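PDB 4BR6: superoxide dismutase from Chaetomium thermophilum, which probably protects cells from oxidative damage as a manganese-dependent superoxide dismutase, converting superoxide into hydrogen peroxide and dioxygen. Local coordinates for residues B[184-187]-B[188-191]. Sequence-based numbering, arbitrary orientation.
Sequences VINW and KTVA
The indole of Trp-187 meets Val-190 obliquely at its benzo end, Trp-187 CE3 lying 3.6 Å from Val-190 CG2 and CZ3 touching Val-190 CG1, while one face of the ring carries the CG2 methyl of Ile-185, offset toward the rim. The two side chains of Trp-187 and Val-190 run side by side and point the same way. Both also touch Met-157 of strand 153-160, and Val-190 reaches Leu-96 of helix 94-104. Asn-186 is the N-cap residue of helix 187-195, the last helix of the C-terminal domain of this iron/manganese superoxide dismutase, and its flat side-chain amide caps the first turn. CG of Asn-186 stands anti to the backbone N (chi1 -167°), which brings OD1 to the start of the helix. There Asn-186 OD1 accepts from Lys-188 N at 2.9 Å, the donor tilted 18° from the carbonyl plane. Thr-189 N, 3.2 Å from Asn-186 OD1, comes from well above that plane. Replacing Asn-186 by alanine removes OD1, and the first turn is then likely to lose the side-chain acceptor of two backbone amides and to fray. Asn-186 ND2 donates to a water at 3.2 Å. Thr-189 crosses the Asn-186 side chain at about a right angle, but its OG1 bonds to the carbonyl oxygen of Glu-79. Within the first turn, Ala-191 N donates to Trp-187 O (3.2 Å), and Val-190 N makes a weak bond to Asn-186 O (3.3 Å).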
ATOM      1  N   VAL B 184     -21.154  -2.866  24.154  1.00 18.85           N
ATOM      2  CA  VAL B 184     -20.311  -3.886  24.768  1.00 21.35           C
ATOM      3  C   VAL B 184     -18.825  -3.501  24.828  1.00 21.07           C
ATOM      4  O   VAL B 184     -17.980  -4.372  24.982  1.00 22.58           O
ATOM      5  CB  VAL B 184     -20.473  -5.269  24.055  1.00 17.88           C
ATOM      6  CG1 VAL B 184     -21.856  -5.871  24.345  1.00 20.50           C
ATOM      7  CG2 VAL B 184     -20.253  -5.145  22.557  1.00 15.94           C
ATOM      8  N   ILE B 185     -18.508  -2.208  24.738  1.00 17.04           N
ATOM      9  CA  ILE B 185     -17.122  -1.735  24.893  1.00 21.48           C
ATOM     10  C   ILE B 185     -16.728  -1.609  26.362  1.00 17.91           C
ATOM     11  O   ILE B 185     -17.387  -0.910  27.110  1.00 16.99           O
ATOM     12  CB  ILE B 185     -16.901  -0.342  24.238  1.00 16.70           C
ATOM     13  CG1 ILE B 185     -17.176  -0.410  22.737  1.00 16.46           C
ATOM     14  CG2 ILE B 185     -15.477   0.171  24.493  1.00 15.08           C
ATOM     15  CD1 ILE B 185     -16.305  -1.399  21.992  1.00 17.70           C
ATOM     16  N   ASN B 186     -15.635  -2.260  26.765  1.00 17.85           N
ATOM     17  CA  ASN B 186     -15.180  -2.188  28.152  1.00 16.42           C
ATOM     18  C   ASN B 186     -14.364  -0.920  28.435  1.00 19.59           C
ATOM     19  O   ASN B 186     -13.154  -0.897  28.236  1.00 18.26           O
ATOM     20  CB  ASN B 186     -14.362  -3.424  28.536  1.00 19.71           C
ATOM     21  CG  ASN B 186     -14.139  -3.524  30.029  1.00 20.93           C
ATOM     22  OD1 ASN B 186     -14.176  -2.519  30.728  1.00 18.98           O
ATOM     23  ND2 ASN B 186     -13.941  -4.742  30.531  1.00 19.04           N
ATOM     24  N   TRP B 187     -15.022   0.125  28.935  1.00 22.40           N
ATOM     25  CA  TRP B 187     -14.349   1.406  29.144  1.00 20.54           C
ATOM     26  C   TRP B 187     -13.479   1.398  30.379  1.00 19.94           C
ATOM     27  O   TRP B 187     -12.727   2.329  30.615  1.00 20.42           O
ATOM     28  CB  TRP B 187     -15.339   2.566  29.205  1.00 21.76           C
ATOM     29  CG  TRP B 187     -15.923   2.837  27.869  1.00 22.62           C
ATOM     30  CD1 TRP B 187     -17.185   2.574  27.463  1.00 25.07           C
ATOM     31  CD2 TRP B 187     -15.241   3.383  26.739  1.00 24.88           C
ATOM     32  NE1 TRP B 187     -17.346   2.933  26.150  1.00 20.70           N
ATOM     33  CE2 TRP B 187     -16.164   3.430  25.683  1.00 23.94           C
ATOM     34  CE3 TRP B 187     -13.938   3.834  26.516  1.00 21.61           C
ATOM     35  CZ2 TRP B 187     -15.832   3.919  24.434  1.00 21.05           C
ATOM     36  CZ3 TRP B 187     -13.617   4.317  25.279  1.00 17.84           C
ATOM     37  CH2 TRP B 187     -14.558   4.358  24.253  1.00 20.29           C
ATOM     38  N   LYS B 188     -13.569   0.334  31.164  1.00 24.13           N
ATOM     39  CA  LYS B 188     -12.661   0.166  32.289  1.00 24.52           C
ATOM     40  C   LYS B 188     -11.297  -0.296  31.773  1.00 19.53           C
ATOM     41  O   LYS B 188     -10.258   0.162  32.233  1.00 16.11           O
ATOM     42  CB  LYS B 188     -13.251  -0.809  33.309  1.00 23.79           C
ATOM     43  CG  LYS B 188     -12.299  -1.254  34.401  1.00 27.40           C
ATOM     44  CD  LYS B 188     -13.033  -1.636  35.689  1.00 29.44           C
ATOM     45  CE  LYS B 188     -14.251  -2.507  35.444  1.00 33.27           C
ATOM     46  NZ  LYS B 188     -13.937  -3.751  34.695  1.00 38.07           N
ATOM     47  N   THR B 189     -11.293  -1.181  30.788  1.00 21.30           N
ATOM     48  CA  THR B 189     -10.029  -1.596  30.172  1.00 22.66           C
ATOM     49  C   THR B 189      -9.354  -0.398  29.510  1.00 20.67           C
ATOM     50  O   THR B 189      -8.157  -0.203  29.645  1.00 20.46           O
ATOM     51  CB  THR B 189     -10.238  -2.686  29.106  1.00 18.73           C
ATOM     52  OG1 THR B 189     -10.803  -3.844  29.716  1.00 22.56           O
ATOM     53  CG2 THR B 189      -8.931  -3.065  28.446  1.00 17.81           C
ATOM     54  N   VAL B 190     -10.131   0.390  28.776  1.00 21.88           N
ATOM     55  CA  VAL B 190      -9.593   1.543  28.052  1.00 19.75           C
ATOM     56  C   VAL B 190      -8.925   2.527  28.999  1.00 17.83           C
ATOM     57  O   VAL B 190      -7.866   3.053  28.702  1.00 13.86           O
ATOM     58  CB  VAL B 190     -10.705   2.284  27.279  1.00 18.80           C
ATOM     59  CG1 VAL B 190     -10.141   3.500  26.531  1.00 17.74           C
ATOM     60  CG2 VAL B 190     -11.409   1.323  26.339  1.00 21.17           C
ATOM     61  N   ALA B 191      -9.552   2.773  30.142  1.00 17.86           N
ATOM     62  CA  ALA B 191      -9.030   3.734  31.104  1.00 16.18           C
ATOM     63  C   ALA B 191      -7.764   3.222  31.772  1.00 19.99           C
ATOM     64  O   ALA B 191      -6.909   4.010  32.184  1.00 25.08           O
ATOM     65  CB  ALA B 191     -10.089   4.048  32.146  1.00 20.35           C
TER
HETATM   66  O   HOH W   1     -12.277  -4.754  33.249  1.00 29.73           O